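CCMAN5 (Cellulosimicrobium cellulans, PDB 2XSG) is a bacterial family 92 glycoside hydrolase, an alpha-mannosidase that probably uncaps mannose-6-phosphate on yeast-type glycans by removing mannose. Local coordinates at residues F345-S350 against V398-T403. Residues are numbered along the deposited sequence; the frame is centred on the assembly and turned at random.
Sequences FTYYDS and VHSVPT
Asp349 reaches from the short strand 348-349 toward the 398-403 loop, its carboxylate carried there by a CG anti to the backbone N (chi1 -164°). Its two oxygens do different work. Asp349 OD2 receives a short hydrogen bond of 2.6 Å from Ser400 OG on its anti lone pair; Ser400 can deliver it because its hydroxyl sits between its own N and carbonyl carbon (chi1 75°). Asp349 OD1 accepts a hydrogen bond from Ser350 N at 2.7 Å, from above the carboxylate plane, a bent bond (138° at the hydrogen) that ties the acid to its own chain. Val401 and Asp349 run alongside each other, pointing opposite ways, with Val401 CG2 3.6 Å from Asp349 CG; the methyl lies against the carboxylate carbon and, being nonpolar, does not compete for its oxygens. An alanine in place of Asp349 would lose both carboxylate bonds and would probably leave the buried Ser400 hydroxyl without this acceptor and the loop less firmly held.

One residue on, Ser350 turns OG anti to its N and gives a hydrogen bond of 2.8 Å to Pro402 O, in the carbonyl plane and on a lone pair; serine suits because its short side chain carries a donor on a CB lying beside that carbonyl. Thr403 OG1 lies 3.4 Å from Ser350 CA, but its polar partner is the backbone N of Trp351. Pro402, turned away from 345-350, touches Tyr200 and Leu202 of strand 198-208. Two serine hydroxyls thus join the loop between helices 368-387 and 409-418 to a two-stranded antiparallel sheet (323-324 with 348-349), where the family 92 catalytic domain meets the N-terminal domain.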
loop_
_atom_site.group_PDB
_atom_site.type_symbol
_atom_site.label_atom_id
_atom_site.label_comp_id
_atom_site.label_asym_id
_atom_site.label_seq_id
_atom_site.Cartn_x
_atom_site.Cartn_y
_atom_site.Cartn_z
ATOM N N PHE A 345 22.136 5.474 -3.765
ATOM C CA PHE A 345 20.736 5.447 -3.330
ATOM C C PHE A 345 20.230 4.017 -3.404
ATOM O O PHE A 345 20.822 3.167 -4.089
ATOM C CB PHE A 345 19.865 6.401 -4.170
ATOM C CG PHE A 345 19.378 5.827 -5.470
ATOM C CD1 PHE A 345 20.226 5.739 -6.573
ATOM C CD2 PHE A 345 18.048 5.423 -5.607
ATOM C CE1 PHE A 345 19.766 5.222 -7.790
ATOM C CE2 PHE A 345 17.572 4.896 -6.820
ATOM C CZ PHE A 345 18.438 4.790 -7.917
ATOM N N THR A 346 19.146 3.750 -2.696
ATOM C CA THR A 346 18.525 2.428 -2.724
ATOM C C THR A 346 17.405 2.434 -3.752
ATOM O O THR A 346 16.542 3.334 -3.756
ATOM C CB THR A 346 18.006 2.038 -1.326
ATOM O OG1 THR A 346 19.130 1.897 -0.461
ATOM C CG2 THR A 346 17.227 0.696 -1.326
ATOM N N TYR A 347 17.427 1.435 -4.633
ATOM C CA TYR A 347 16.390 1.307 -5.650
ATOM C C TYR A 347 15.206 0.527 -5.072
ATOM O O TYR A 347 15.352 -0.613 -4.619
ATOM C CB TYR A 347 16.942 0.634 -6.913
ATOM C CG TYR A 347 15.932 0.439 -8.012
ATOM C CD1 TYR A 347 15.519 1.509 -8.806
ATOM C CD2 TYR A 347 15.380 -0.816 -8.262
ATOM C CE1 TYR A 347 14.574 1.332 -9.821
ATOM C CE2 TYR A 347 14.450 -0.999 -9.287
ATOM C CZ TYR A 347 14.059 0.081 -10.066
ATOM O OH TYR A 347 13.133 -0.093 -11.076
ATOM N N TYR A 348 14.042 1.163 -5.088
ATOM C CA TYR A 348 12.787 0.528 -4.727
ATOM C C TYR A 348 11.948 0.241 -5.979
ATOM O O TYR A 348 12.074 0.926 -7.007
ATOM C CB TYR A 348 12.009 1.417 -3.737
ATOM C CG TYR A 348 12.764 1.603 -2.438
ATOM C CD1 TYR A 348 13.687 2.648 -2.271
ATOM C CD2 TYR A 348 12.592 0.702 -1.393
ATOM C CE1 TYR A 348 14.396 2.786 -1.074
ATOM C CE2 TYR A 348 13.293 0.824 -0.222
ATOM C CZ TYR A 348 14.188 1.862 -0.064
ATOM O OH TYR A 348 14.861 1.933 1.126
ATOM N N ASP A 349 11.109 -0.789 -5.871
ATOM C CA ASP A 349 10.242 -1.233 -6.952
ATOM C C ASP A 349 9.005 -1.896 -6.353
ATOM O O ASP A 349 9.031 -2.324 -5.183
ATOM C CB ASP A 349 10.999 -2.207 -7.856
ATOM C CG ASP A 349 10.318 -2.431 -9.204
ATOM O OD1 ASP A 349 9.291 -1.775 -9.516
ATOM O OD2 ASP A 349 10.805 -3.307 -9.952
ATOM N N SER A 350 7.953 -1.965 -7.163
ATOM C CA SER A 350 6.618 -2.528 -6.838
ATOM C C SER A 350 5.625 -1.407 -6.640
ATOM O O SER A 350 5.551 -0.820 -5.574
ATOM C CB SER A 350 6.604 -3.439 -5.618
ATOM O OG SER A 350 5.346 -4.084 -5.528
ATOM N N VAL A 398 9.252 -7.579 -18.313
ATOM C CA VAL A 398 9.305 -8.415 -17.121
ATOM C C VAL A 398 9.887 -7.568 -15.979
ATOM O O VAL A 398 10.977 -7.019 -16.109
ATOM C CB VAL A 398 10.157 -9.683 -17.359
ATOM C CG1 VAL A 398 10.304 -10.468 -16.062
ATOM C CG2 VAL A 398 9.507 -10.564 -18.446
ATOM N N HIS A 399 9.150 -7.438 -14.877
ATOM C CA HIS A 399 9.603 -6.593 -13.762
ATOM C C HIS A 399 10.494 -7.283 -12.692
ATOM O O HIS A 399 10.572 -8.509 -12.642
ATOM C CB HIS A 399 8.407 -5.867 -13.162
ATOM C CG HIS A 399 7.973 -4.704 -13.992
ATOM N ND1 HIS A 399 7.349 -4.853 -15.215
ATOM C CD2 HIS A 399 8.135 -3.375 -13.809
ATOM C CE1 HIS A 399 7.126 -3.659 -15.734
ATOM N NE2 HIS A 399 7.603 -2.749 -14.908
ATOM N N SER A 400 11.198 -6.487 -11.878
ATOM C CA SER A 400 12.227 -7.022 -10.962
ATOM C C SER A 400 11.653 -7.606 -9.675
ATOM O O SER A 400 12.336 -8.357 -8.977
ATOM C CB SER A 400 13.312 -5.962 -10.652
ATOM O OG SER A 400 12.855 -4.963 -9.755
ATOM N N VAL A 401 10.401 -7.247 -9.379
ATOM C CA VAL A 401 9.655 -7.689 -8.183
ATOM C C VAL A 401 8.173 -7.729 -8.585
ATOM O O VAL A 401 7.805 -7.093 -9.581
ATOM C CB VAL A 401 9.807 -6.700 -7.007
ATOM C CG1 VAL A 401 11.260 -6.609 -6.523
ATOM C CG2 VAL A 401 9.272 -5.312 -7.385
ATOM N N PRO A 402 7.317 -8.464 -7.829
ATOM C CA PRO A 402 5.898 -8.386 -8.129
ATOM C C PRO A 402 5.466 -6.935 -8.081
ATOM O O PRO A 402 5.943 -6.166 -7.234
ATOM C CB PRO A 402 5.230 -9.186 -6.999
ATOM C CG PRO A 402 6.278 -9.551 -6.055
ATOM C CD PRO A 402 7.598 -9.407 -6.732
ATOM N N THR A 403 4.596 -6.556 -9.007
ATOM C CA THR A 403 4.217 -5.154 -9.149
ATOM C C THR A 403 2.801 -5.043 -9.714
ATOM O O THR A 403 2.188 -6.051 -10.089
ATOM C CB THR A 403 5.250 -4.407 -10.009
ATOM O OG1 THR A 403 5.096 -2.987 -9.857
ATOM C CG2 THR A 403 5.140 -4.816 -11.500
#